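Local coordinates for malate synthase (Haloferax volcanii, PDB 3OYZ), which catalyses the magnesium-dependent condensation of acetyl-CoA with glyoxylate, then hydrolyses the malyl-CoA formed, giving malate and CoA in the glyoxylate cycle, at residues E80-R89 / H115-G125; D129-F137 / S150-E158. One frame throughout, in Å; residues are numbered along the deposited sequence.

Contact 1: residues E80-R89 / H115-G125; sequences EIHPRMVWHR and HIHGFVIPEVG. With ACO (acetyl coenzyme *a), chain B; PYR (pyruvic acid), chain C.
Arg84 lies beside Val120 and runs on into the substrate pocket. Its CB packs against Val120 CB. Arg84 CG stands 3.7 Å from Val120 O, and CD rests on Val120 CG1 with Pro122 CB nearby. A bend about CG-CD (chi3 78°) turns the guanidinium toward the ligands. Arg84 NH1 donates to pyruvate O3 at 2.8 Å and Arg84 NH2 to the acetyl-CoA thioester oxygen, O, at 2.9 Å. Both acceptors lie at the guanidinium edge, in its plane. Asp49 and Glu51 form salt bridges to NH2. Residues 80-89 and 115-125 meet where the TIM barrel closes, joining the third strand to the fourth. The backbones share one bridge, with Val120 N donating to Pro83 O and Met85 N to Val120 O. Toward the start of the strands, the Glu80 carboxylate stacks on the His117 ring, planes 12° apart, with Glu80 CG over the ring centre. Glu80 OE1 also accepts a bond of 2.8 Å from His82 NE2. At the far end, Ile121 CG2 sits over one face of Trp87, 3.3 Å from Trp87 CG. Arg89 NH1 makes a 2.8 Å salt bridge to Glu123 OE2, and water 3 spans Arg89 NH2 and that oxygen.

Contact 2: residues D129-F137 / S150-E158; sequences DWKKADEFF and SLAMSVIIE. With MG (magnesium ion), chain D; PYR (pyruvic acid), chain C.
The Glu158 carboxylate, just past the end of strand 152-157, is gripped through both oxygens. Glu158 OE2 binds magnesium at 2.1 Å. Glu158 OE1 accepts from Glu123 N and from water 4, the water at 2.7 Å. Pyruvate O and O3, two waters and Asp192 are also ligands of the metal. No hydrogen bond joins residues 129-137 to 150-158; the contact is packing, centred on Met153. Its CG is anti to the backbone N (chi1 -180°) and the chain stays extended to SD, which carries it from the strand to the helix. Met153 CB lies over one face of Phe137, toward the rim of the ring. Met153 CG is 3.6 Å from Phe137 CE2. Met153 SD makes an oblique Met-aromatic contact, 4.5 Å from the centroid of the Phe137 ring. Met153 CE ends 3.9 Å from Ala133 CB. Leu151 CB comes to the edge of the Phe137 ring, in its plane. At the other end, Val155 CG2 makes a CH-pi contact over the six-membered ring of Trp130, 3.8 Å from Trp130 CH2. Ile157 CD1 meets the same ring obliquely. The axes of helix segment 129-137 and strand 152-157 come within 9.9 Å and run nearly antiparallel, at 152°. They belong to the beta-alpha-beta unit formed with strand 118-121. Phe137 also reaches Phe119 and Ile121 of that strand and Met102 of helix 92-105, while Val155 touches Leu186 of strand 183-188.

Contacts 1 and 2 follow one another along the chain, and their centres lie about 7 Å apart. Strands 118-121 and 152-157 are neighbours in the barrel sheet, and Ile156 N is 2.9 Å from Ile121 O, a probable hydrogen bond. The loop leading into helix 127-143 is tied to it by Trp130 NE1, 2.9 Å from Gly125 O. Trp87 NE1 of contact 1 is hydrogen-bonded to Asp129 OD2 of contact 2. Both contacts serve the same active site. The pyruvate oxygen held by contact 1 also binds the magnesium that Glu158 of contact 2 holds, with magnesium to pyruvate O3 at 2.2 Å. Through Glu123, contact 1 also supplies a second-shell bond to this metal ligand.

Contact 1: residues E80-R89 / H115-G125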
loop_
_atom_site.group_PDB
_atom_site.type_symbol
_atom_site.label_atom_id
_atom_site.label_comp_id
_atom_site.label_asym_id
_atom_site.label_seq_id
_atom_site.Cartn_x
_atom_site.Cartn_y
_atom_site.Cartn_z
ATOM N N GLU A 80 -8.152 15.880 -26.185
ATOM C CA GLU A 80 -6.838 15.608 -26.824
ATOM C C GLU A 80 -6.936 14.238 -27.368
ATOM O O GLU A 80 -7.533 13.389 -26.715
ATOM C CB GLU A 80 -5.704 15.658 -25.765
ATOM C CG GLU A 80 -5.324 17.079 -25.300
ATOM C CD GLU A 80 -4.058 17.089 -24.393
ATOM O OE1 GLU A 80 -3.410 16.019 -24.290
ATOM O OE2 GLU A 80 -3.646 18.146 -23.833
ATOM N N ILE A 81 -6.265 13.955 -28.485
ATOM C CA ILE A 81 -6.295 12.647 -29.078
ATOM C C ILE A 81 -4.922 11.889 -28.891
ATOM O O ILE A 81 -3.854 12.338 -29.296
ATOM C CB ILE A 81 -6.661 12.716 -30.587
ATOM C CG1 ILE A 81 -7.922 13.613 -30.846
ATOM C CG2 ILE A 81 -6.803 11.308 -31.206
ATOM C CD1 ILE A 81 -8.375 13.558 -32.385
ATOM N N HIS A 82 -4.998 10.702 -28.326
ATOM C CA HIS A 82 -3.788 9.898 -28.008
ATOM C C HIS A 82 -4.171 8.482 -28.320
ATOM O O HIS A 82 -4.653 7.791 -27.433
ATOM C CB HIS A 82 -3.572 10.011 -26.467
ATOM C CG HIS A 82 -3.156 11.370 -25.985
ATOM N ND1 HIS A 82 -1.844 11.697 -25.707
ATOM C CD2 HIS A 82 -3.900 12.438 -25.593
ATOM C CE1 HIS A 82 -1.787 12.936 -25.256
ATOM N NE2 HIS A 82 -3.029 13.392 -25.134
ATOM N N PRO A 83 -3.935 7.944 -29.542
ATOM C CA PRO A 83 -4.330 6.579 -29.814
ATOM C C PRO A 83 -3.508 5.478 -29.088
ATOM O O PRO A 83 -2.304 5.697 -28.836
ATOM C CB PRO A 83 -4.002 6.436 -31.323
ATOM C CG PRO A 83 -4.052 7.759 -31.886
ATOM C CD PRO A 83 -3.462 8.635 -30.755
ATOM N N ARG A 84 -4.106 4.350 -28.749
ATOM C CA ARG A 84 -3.368 3.254 -28.103
ATOM C C ARG A 84 -2.852 2.305 -29.183
ATOM O O ARG A 84 -3.657 1.742 -29.943
ATOM C CB ARG A 84 -4.219 2.512 -27.050
ATOM C CG ARG A 84 -3.470 1.268 -26.404
ATOM C CD ARG A 84 -3.995 0.923 -25.047
ATOM N NE ARG A 84 -5.259 0.176 -25.127
ATOM C CZ ARG A 84 -5.773 -0.575 -24.164
ATOM N NH1 ARG A 84 -5.185 -0.790 -22.960
ATOM N NH2 ARG A 84 -6.889 -1.212 -24.436
ATOM N N MET A 85 -1.532 2.070 -29.181
ATOM C CA MET A 85 -0.854 1.140 -30.064
ATOM C C MET A 85 -0.670 -0.211 -29.360
ATOM O O MET A 85 -0.723 -0.322 -28.114
ATOM C CB MET A 85 0.512 1.745 -30.440
ATOM C CG MET A 85 0.319 3.155 -30.964
ATOM S SD MET A 85 -0.165 3.143 -32.755
ATOM C CE MET A 85 -1.937 3.103 -32.563
ATOM N N VAL A 86 -0.296 -1.229 -30.122
ATOM C CA VAL A 86 0.015 -2.482 -29.418
ATOM C C VAL A 86 1.440 -2.415 -28.831
ATOM O O VAL A 86 2.244 -1.629 -29.325
ATOM C CB VAL A 86 -0.122 -3.755 -30.283
ATOM C CG1 VAL A 86 -1.593 -3.933 -30.697
ATOM C CG2 VAL A 86 0.761 -3.672 -31.535
ATOM N N TRP A 87 1.680 -3.147 -27.754
ATOM C CA TRP A 87 3.031 -3.239 -27.139
ATOM C C TRP A 87 3.046 -4.404 -26.174
ATOM O O TRP A 87 2.031 -4.824 -25.606
ATOM C CB TRP A 87 3.375 -1.933 -26.390
ATOM C CG TRP A 87 4.765 -1.855 -25.783
ATOM C CD1 TRP A 87 5.154 -2.265 -24.508
ATOM C CD2 TRP A 87 5.940 -1.336 -26.429
ATOM N NE1 TRP A 87 6.509 -2.006 -24.353
ATOM C CE2 TRP A 87 6.998 -1.413 -25.487
ATOM C CE3 TRP A 87 6.178 -0.772 -27.691
ATOM C CZ2 TRP A 87 8.288 -0.978 -25.779
ATOM C CZ3 TRP A 87 7.465 -0.323 -28.004
ATOM C CH2 TRP A 87 8.518 -0.553 -27.076
ATOM N N HIS A 88 4.211 -5.000 -25.945
ATOM C CA HIS A 88 4.213 -5.855 -24.774
ATOM C C HIS A 88 5.687 -6.006 -24.374
ATOM O O HIS A 88 6.558 -6.288 -25.195
ATOM C CB HIS A 88 3.621 -7.262 -25.039
ATOM C CG HIS A 88 3.216 -7.995 -23.802
ATOM N ND1 HIS A 88 4.145 -8.511 -22.912
ATOM C CD2 HIS A 88 1.988 -8.359 -23.337
ATOM C CE1 HIS A 88 3.500 -9.144 -21.941
ATOM N NE2 HIS A 88 2.203 -9.090 -22.190
ATOM N N ARG A 89 5.928 -5.887 -23.079
ATOM C CA ARG A 89 7.258 -6.068 -22.493
ATOM C C ARG A 89 7.927 -7.418 -22.842
ATOM O O ARG A 89 9.174 -7.469 -22.832
ATOM C CB ARG A 89 7.157 -5.931 -20.939
ATOM C CG ARG A 89 6.360 -7.031 -20.182
ATOM C CD ARG A 89 5.945 -6.636 -18.732
ATOM N NE ARG A 89 4.962 -7.568 -18.198
ATOM C CZ ARG A 89 3.663 -7.468 -18.475
ATOM N NH1 ARG A 89 3.184 -6.437 -19.203
ATOM N NH2 ARG A 89 2.838 -8.353 -17.974
ATOM N N HIS A 115 -3.170 16.586 -35.530
ATOM C CA HIS A 115 -4.224 16.568 -34.508
ATOM C C HIS A 115 -4.024 15.490 -33.395
ATOM O O HIS A 115 -4.954 15.185 -32.628
ATOM C CB HIS A 115 -5.617 16.375 -35.159
ATOM C CG HIS A 115 -5.804 17.219 -36.387
ATOM N ND1 HIS A 115 -5.735 18.592 -36.366
ATOM C CD2 HIS A 115 -5.959 16.873 -37.690
ATOM C CE1 HIS A 115 -5.825 19.065 -37.597
ATOM N NE2 HIS A 115 -5.978 18.041 -38.416
ATOM N N ILE A 116 -2.836 14.889 -33.355
ATOM C CA ILE A 116 -2.486 13.823 -32.372
ATOM C C ILE A 116 -1.545 14.410 -31.314
ATOM O O ILE A 116 -0.548 15.006 -31.634
ATOM C CB ILE A 116 -1.850 12.612 -33.049
ATOM C CG1 ILE A 116 -2.992 11.950 -33.822
ATOM C CG2 ILE A 116 -1.327 11.551 -32.040
ATOM C CD1 ILE A 116 -2.629 10.715 -34.581
ATOM N N HIS A 117 -1.900 14.318 -30.046
ATOM C CA HIS A 117 -1.012 14.866 -29.049
ATOM C C HIS A 117 -0.003 13.801 -28.536
ATOM O O HIS A 117 0.936 14.205 -27.842
ATOM C CB HIS A 117 -1.818 15.319 -27.839
ATOM C CG HIS A 117 -2.222 16.766 -27.876
ATOM N ND1 HIS A 117 -3.206 17.242 -28.725
ATOM C CD2 HIS A 117 -1.844 17.814 -27.112
ATOM C CE1 HIS A 117 -3.376 18.537 -28.520
ATOM N NE2 HIS A 117 -2.565 18.906 -27.540
ATOM N N GLY A 118 -0.279 12.513 -28.724
ATOM C CA GLY A 118 0.676 11.461 -28.269
ATOM C C GLY A 118 0.058 10.096 -28.410
ATOM O O GLY A 118 -0.938 9.906 -29.153
ATOM N N PHE A 119 0.691 9.070 -27.824
ATOM C CA PHE A 119 0.220 7.715 -28.006
ATOM C C PHE A 119 0.246 7.061 -26.612
ATOM O O PHE A 119 0.986 7.519 -25.717
ATOM C CB PHE A 119 1.106 6.926 -28.973
ATOM C CG PHE A 119 0.960 7.323 -30.449
ATOM C CD1 PHE A 119 -0.021 6.729 -31.208
ATOM C CD2 PHE A 119 1.765 8.310 -31.022
ATOM C CE1 PHE A 119 -0.232 7.134 -32.532
ATOM C CE2 PHE A 119 1.629 8.662 -32.354
ATOM C CZ PHE A 119 0.564 8.090 -33.086
ATOM N N VAL A 120 -0.538 6.004 -26.464
ATOM C CA VAL A 120 -0.719 5.303 -25.217
ATOM C C VAL A 120 -0.132 3.915 -25.497
ATOM O O VAL A 120 -0.418 3.287 -26.542
ATOM C CB VAL A 120 -2.201 5.187 -24.822
ATOM C CG1 VAL A 120 -2.355 4.212 -23.634
ATOM C CG2 VAL A 120 -2.891 6.565 -24.609
ATOM N N ILE A 121 0.771 3.492 -24.593
ATOM C CA ILE A 121 1.494 2.227 -24.640
ATOM C C ILE A 121 1.088 1.296 -23.505
ATOM O O ILE A 121 1.302 1.550 -22.286
ATOM C CB ILE A 121 3.065 2.503 -24.634
ATOM C CG1 ILE A 121 3.435 3.611 -25.626
ATOM C CG2 ILE A 121 3.956 1.243 -24.816
ATOM C CD1 ILE A 121 3.089 3.323 -27.143
ATOM N N PRO A 122 0.552 0.147 -23.925
ATOM C CA PRO A 122 0.072 -0.797 -22.975
ATOM C C PRO A 122 1.198 -1.782 -22.601
ATOM O O PRO A 122 2.209 -1.889 -23.259
ATOM C CB PRO A 122 -0.990 -1.545 -23.780
ATOM C CG PRO A 122 -0.287 -1.689 -25.144
ATOM C CD PRO A 122 0.204 -0.255 -25.313
ATOM N N GLU A 123 0.979 -2.528 -21.545
ATOM C CA GLU A 123 1.758 -3.701 -21.141
ATOM C C GLU A 123 3.271 -3.415 -20.869
ATOM O O GLU A 123 4.073 -4.316 -21.118
ATOM C CB GLU A 123 1.589 -4.821 -22.195
ATOM C CG GLU A 123 0.180 -5.384 -22.321
ATOM C CD GLU A 123 -0.146 -6.315 -21.184
ATOM O OE1 GLU A 123 -1.218 -6.906 -21.246
ATOM O OE2 GLU A 123 0.576 -6.428 -20.163
ATOM N N VAL A 124 3.642 -2.200 -20.470
ATOM C CA VAL A 124 5.045 -1.850 -20.251
ATOM C C VAL A 124 5.524 -2.708 -19.025
ATOM O O VAL A 124 4.699 -3.235 -18.256
ATOM C CB VAL A 124 5.223 -0.333 -20.092
ATOM C CG1 VAL A 124 4.865 0.464 -21.428
ATOM C CG2 VAL A 124 4.436 0.194 -18.882
ATOM N N GLY A 125 6.826 -2.901 -18.894
ATOM C CA GLY A 125 7.403 -3.694 -17.795
ATOM C C GLY A 125 8.232 -2.764 -16.926
ATOM O O GLY A 125 7.714 -1.705 -16.545
HETATM N N1A ACO B . -16.686 4.493 -28.710
HETATM C C2A ACO B . -17.510 5.021 -29.635
HETATM N N3A ACO B . -18.832 4.780 -29.601
HETATM C C4A ACO B . -19.417 3.987 -28.666
HETATM C C5A ACO B . -18.536 3.396 -27.635
HETATM C C6A ACO B . -17.087 3.661 -27.721
HETATM N N6A ACO B . -16.309 3.059 -26.783
HETATM N N7A ACO B . -19.302 2.657 -26.823
HETATM C C8A ACO B . -20.568 2.741 -27.296
HETATM N N9A ACO B . -20.646 3.564 -28.350
HETATM C C1B ACO B . -21.923 3.877 -29.068
HETATM C C2B ACO B . -22.749 2.599 -29.124
HETATM O O2B ACO B . -22.347 1.841 -30.264
HETATM C C3B ACO B . -24.173 3.115 -29.187
HETATM O O3B ACO B . -24.297 3.521 -30.554
HETATM P P3B ACO B . -25.702 3.663 -31.402
HETATM O O7A ACO B . -25.840 5.177 -31.370
HETATM O O8A ACO B . -26.641 2.837 -30.547
HETATM O O9A ACO B . -25.462 3.044 -32.761
HETATM C C4B ACO B . -24.107 4.338 -28.288
HETATM O O4B ACO B . -22.757 4.817 -28.365
HETATM C C5B ACO B . -24.389 3.985 -26.832
HETATM O O5B ACO B . -23.777 2.718 -26.586
HETATM P P1A ACO B . -24.085 1.858 -25.267
HETATM O O1A ACO B . -25.472 1.308 -25.185
HETATM O O2A ACO B . -23.726 2.782 -24.140
HETATM O O3A ACO B . -23.103 0.595 -25.194
HETATM P P2A ACO B . -23.295 -0.695 -26.125
HETATM O O4A ACO B . -23.573 -0.006 -27.422
HETATM O O5A ACO B . -24.076 -1.715 -25.324
HETATM O O6A ACO B . -21.838 -1.410 -26.233
HETATM C CBP ACO B . -19.542 -1.973 -25.551
HETATM C CCP ACO B . -20.997 -1.754 -25.120
HETATM C CDP ACO B . -19.442 -3.097 -26.581
HETATM C CEP ACO B . -18.779 -2.420 -24.311
HETATM C CAP ACO B . -18.921 -0.726 -26.194
HETATM O OAP ACO B . -19.265 0.336 -25.314
HETATM C C9P ACO B . -17.411 -0.772 -26.317
HETATM O O9P ACO B . -16.883 -1.516 -27.149
HETATM N N8P ACO B . -16.719 0.002 -25.464
HETATM C C7P ACO B . -15.264 0.017 -25.537
HETATM C C6P ACO B . -14.606 -1.256 -24.984
HETATM C C5P ACO B . -13.126 -0.932 -24.893
HETATM O O5P ACO B . -12.724 0.182 -25.223
HETATM N N4P ACO B . -12.357 -1.897 -24.391
HETATM C C3P ACO B . -10.925 -1.781 -24.177
HETATM C C2P ACO B . -10.595 -0.794 -23.054
HETATM S S1P ACO B . -10.622 -1.885 -21.662
HETATM C C ACO B . -9.175 -2.744 -21.587
HETATM O O ACO B . -8.400 -2.837 -22.518
HETATM C CH3 ACO B . -8.890 -3.462 -20.303
HETATM C C PYR C . -6.672 -3.346 -18.785
HETATM O O PYR C . -5.864 -4.312 -19.005
HETATM O OXT PYR C . -7.291 -3.190 -17.670
HETATM C CA PYR C . -6.752 -2.362 -19.771
HETATM O O3 PYR C . -6.023 -2.453 -20.848
HETATM C CB PYR C . -7.604 -1.166 -19.562
HETATM O O HOH W 1 -5.324 16.063 -30.063
HETATM O O HOH W 2 0.115 10.026 -24.435
HETATM O O HOH W 3 -0.004 -7.648 -17.807
#

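Contact 2: residues D129-F137 / S150-E158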
loop_
_atom_site.group_PDB
_atom_site.type_symbol
_atom_site.label_atom_id
_atom_site.label_comp_id
_atom_site.label_asym_id
_atom_site.label_seq_id
_atom_site.Cartn_x
_atom_site.Cartn_y
_atom_site.Cartn_z
ATOM N N ASP A 129 12.178 -1.283 -20.269
ATOM C CA ASP A 129 11.139 -1.481 -21.341
ATOM C C ASP A 129 10.476 -0.126 -21.671
ATOM O O ASP A 129 10.164 0.162 -22.845
ATOM C CB ASP A 129 10.011 -2.394 -20.851
ATOM C CG ASP A 129 8.942 -2.687 -21.955
ATOM O OD1 ASP A 129 9.342 -3.145 -23.069
ATOM O OD2 ASP A 129 7.757 -2.327 -21.724
ATOM N N TRP A 130 10.229 0.736 -20.682
ATOM C CA TRP A 130 9.733 2.090 -21.023
ATOM C C TRP A 130 10.715 2.878 -21.864
ATOM O O TRP A 130 10.311 3.660 -22.745
ATOM C CB TRP A 130 9.394 2.991 -19.788
ATOM C CG TRP A 130 8.420 2.411 -18.785
ATOM C CD1 TRP A 130 8.209 1.104 -18.439
ATOM C CD2 TRP A 130 7.648 3.193 -17.858
ATOM N NE1 TRP A 130 7.337 1.017 -17.384
ATOM C CE2 TRP A 130 7.013 2.291 -16.971
ATOM C CE3 TRP A 130 7.502 4.573 -17.673
ATOM C CZ2 TRP A 130 6.148 2.705 -15.941
ATOM C CZ3 TRP A 130 6.650 5.010 -16.605
ATOM C CH2 TRP A 130 5.969 4.071 -15.790
ATOM N N LYS A 131 12.018 2.694 -21.666
ATOM C CA LYS A 131 12.996 3.437 -22.458
ATOM C C LYS A 131 12.868 2.853 -23.889
ATOM O O LYS A 131 13.205 3.537 -24.842
ATOM C CB LYS A 131 14.409 3.120 -21.937
ATOM C CG LYS A 131 14.582 3.819 -20.546
ATOM C CD LYS A 131 15.996 3.503 -19.939
ATOM C CE LYS A 131 16.063 4.105 -18.493
ATOM N NZ LYS A 131 17.232 3.389 -17.863
ATOM N N LYS A 132 12.560 1.579 -24.060
ATOM C CA LYS A 132 12.468 1.062 -25.496
ATOM C C LYS A 132 11.301 1.779 -26.228
ATOM O O LYS A 132 11.446 2.130 -27.385
ATOM C CB LYS A 132 12.098 -0.424 -25.483
ATOM C CG LYS A 132 13.285 -1.281 -24.966
ATOM C CD LYS A 132 12.836 -2.725 -24.749
ATOM C CE LYS A 132 14.054 -3.511 -24.181
ATOM N NZ LYS A 132 13.662 -4.951 -23.927
ATOM N N ALA A 133 10.169 2.008 -25.566
ATOM C CA ALA A 133 9.061 2.673 -26.254
ATOM C C ALA A 133 9.529 4.117 -26.509
ATOM O O ALA A 133 9.387 4.649 -27.640
ATOM C CB ALA A 133 7.780 2.623 -25.393
ATOM N N ASP A 134 10.064 4.798 -25.487
ATOM C CA ASP A 134 10.621 6.118 -25.686
ATOM C C ASP A 134 11.530 6.274 -26.897
ATOM O O ASP A 134 11.472 7.289 -27.653
ATOM C CB ASP A 134 11.365 6.634 -24.440
ATOM C CG ASP A 134 12.079 7.926 -24.708
ATOM O OD1 ASP A 134 11.387 8.954 -24.854
ATOM O OD2 ASP A 134 13.328 8.006 -24.749
ATOM N N GLU A 135 12.388 5.289 -27.092
ATOM C CA GLU A 135 13.276 5.371 -28.246
ATOM C C GLU A 135 12.459 5.308 -29.582
ATOM O O GLU A 135 12.802 6.033 -30.481
ATOM C CB GLU A 135 14.289 4.259 -28.191
ATOM C CG GLU A 135 15.171 4.177 -29.434
ATOM C CD GLU A 135 15.992 5.437 -29.706
ATOM O OE1 GLU A 135 16.146 6.379 -28.908
ATOM O OE2 GLU A 135 16.610 5.419 -30.782
ATOM N N PHE A 136 11.459 4.458 -29.678
ATOM C CA PHE A 136 10.562 4.479 -30.848
ATOM C C PHE A 136 9.849 5.803 -31.060
ATOM O O PHE A 136 9.744 6.265 -32.199
ATOM C CB PHE A 136 9.584 3.322 -30.779
ATOM C CG PHE A 136 10.241 2.004 -30.997
ATOM C CD1 PHE A 136 11.079 1.822 -32.096
ATOM C CD2 PHE A 136 9.957 0.912 -30.184
ATOM C CE1 PHE A 136 11.622 0.551 -32.368
ATOM C CE2 PHE A 136 10.519 -0.363 -30.436
ATOM C CZ PHE A 136 11.361 -0.521 -31.519
ATOM N N PHE A 137 9.401 6.470 -29.998
ATOM C CA PHE A 137 8.798 7.783 -30.146
ATOM C C PHE A 137 9.828 8.734 -30.755
ATOM O O PHE A 137 9.506 9.550 -31.673
ATOM C CB PHE A 137 8.343 8.410 -28.795
ATOM C CG PHE A 137 7.028 7.968 -28.290
ATOM C CD1 PHE A 137 5.919 8.826 -28.369
ATOM C CD2 PHE A 137 6.868 6.688 -27.763
ATOM C CE1 PHE A 137 4.706 8.380 -27.907
ATOM C CE2 PHE A 137 5.677 6.229 -27.302
ATOM C CZ PHE A 137 4.563 7.099 -27.349
ATOM N N SER A 150 7.638 16.069 -28.936
ATOM C CA SER A 150 6.304 16.643 -29.136
ATOM C C SER A 150 5.188 15.599 -29.036
ATOM O O SER A 150 4.033 15.933 -28.698
ATOM C CB SER A 150 6.266 17.377 -30.489
ATOM O OG SER A 150 6.360 16.447 -31.564
ATOM N N LEU A 151 5.470 14.330 -29.317
ATOM C CA LEU A 151 4.450 13.325 -29.019
ATOM C C LEU A 151 4.540 12.844 -27.542
ATOM O O LEU A 151 5.580 12.265 -27.154
ATOM C CB LEU A 151 4.712 12.108 -29.893
ATOM C CG LEU A 151 4.411 12.454 -31.371
ATOM C CD1 LEU A 151 4.807 11.203 -32.059
ATOM C CD2 LEU A 151 2.890 12.663 -31.534
ATOM N N ALA A 152 3.483 13.102 -26.771
ATOM C CA ALA A 152 3.346 12.670 -25.375
ATOM C C ALA A 152 3.320 11.147 -25.348
ATOM O O ALA A 152 2.812 10.517 -26.270
ATOM C CB ALA A 152 2.059 13.309 -24.729
ATOM N N MET A 153 3.959 10.513 -24.362
ATOM C CA MET A 153 3.759 9.082 -24.161
ATOM C C MET A 153 2.958 8.875 -22.882
ATOM O O MET A 153 3.306 9.421 -21.831
ATOM C CB MET A 153 5.141 8.401 -23.976
ATOM C CG MET A 153 5.108 6.830 -23.751
ATOM S SD MET A 153 6.914 6.375 -23.653
ATOM C CE MET A 153 6.861 5.017 -22.490
ATOM N N SER A 154 1.999 7.965 -22.903
ATOM C CA SER A 154 1.238 7.654 -21.707
ATOM C C SER A 154 1.424 6.162 -21.587
ATOM O O SER A 154 1.516 5.480 -22.635
ATOM C CB SER A 154 -0.262 8.034 -21.813
ATOM O OG SER A 154 -0.291 9.466 -21.788
ATOM N N VAL A 155 1.428 5.613 -20.366
ATOM C CA VAL A 155 1.613 4.176 -20.315
ATOM C C VAL A 155 0.479 3.594 -19.519
ATOM O O VAL A 155 -0.033 4.194 -18.573
ATOM C CB VAL A 155 2.964 3.715 -19.676
ATOM C CG1 VAL A 155 4.112 4.337 -20.451
ATOM C CG2 VAL A 155 3.050 4.288 -18.222
ATOM N N ILE A 156 0.121 2.347 -19.812
ATOM C CA ILE A 156 -0.816 1.639 -18.981
ATOM C C ILE A 156 -0.029 0.777 -17.942
ATOM O O ILE A 156 0.843 0.025 -18.355
ATOM C CB ILE A 156 -1.592 0.596 -19.815
ATOM C CG1 ILE A 156 -2.404 1.247 -20.967
ATOM C CG2 ILE A 156 -2.668 -0.028 -18.872
ATOM C CD1 ILE A 156 -3.170 2.463 -20.637
ATOM N N ILE A 157 -0.280 0.931 -16.640
ATOM C CA ILE A 157 0.402 0.206 -15.528
ATOM C C ILE A 157 -0.454 -1.013 -15.340
ATOM O O ILE A 157 -1.555 -0.927 -14.768
ATOM C CB ILE A 157 0.383 1.046 -14.185
ATOM C CG1 ILE A 157 1.019 2.460 -14.442
ATOM C CG2 ILE A 157 1.180 0.249 -13.094
ATOM C CD1 ILE A 157 2.460 2.461 -15.079
ATOM N N GLU A 158 -0.013 -2.146 -15.882
ATOM C CA GLU A 158 -0.858 -3.322 -15.779
ATOM C C GLU A 158 -0.013 -4.551 -15.576
ATOM O O GLU A 158 -0.386 -5.667 -15.985
ATOM C CB GLU A 158 -1.760 -3.488 -17.027
ATOM C CG GLU A 158 -1.048 -3.580 -18.341
ATOM C CD GLU A 158 -2.098 -3.319 -19.478
ATOM O OE1 GLU A 158 -1.702 -2.861 -20.543
ATOM O OE2 GLU A 158 -3.307 -3.425 -19.246
HETATM MG MG MG D . -4.779 -4.220 -20.583
HETATM C C PYR C . -6.672 -3.346 -18.785
HETATM O O PYR C . -5.864 -4.312 -19.005
HETATM O OXT PYR C . -7.291 -3.190 -17.670
HETATM C CA PYR C . -6.752 -2.362 -19.771
HETATM O O3 PYR C . -6.023 -2.453 -20.848
HETATM C CB PYR C . -7.604 -1.166 -19.562
HETATM O O HOH W 4 -3.741 -3.545 -22.149
HETATM O O HOH W 5 -6.347 -4.672 -22.298
#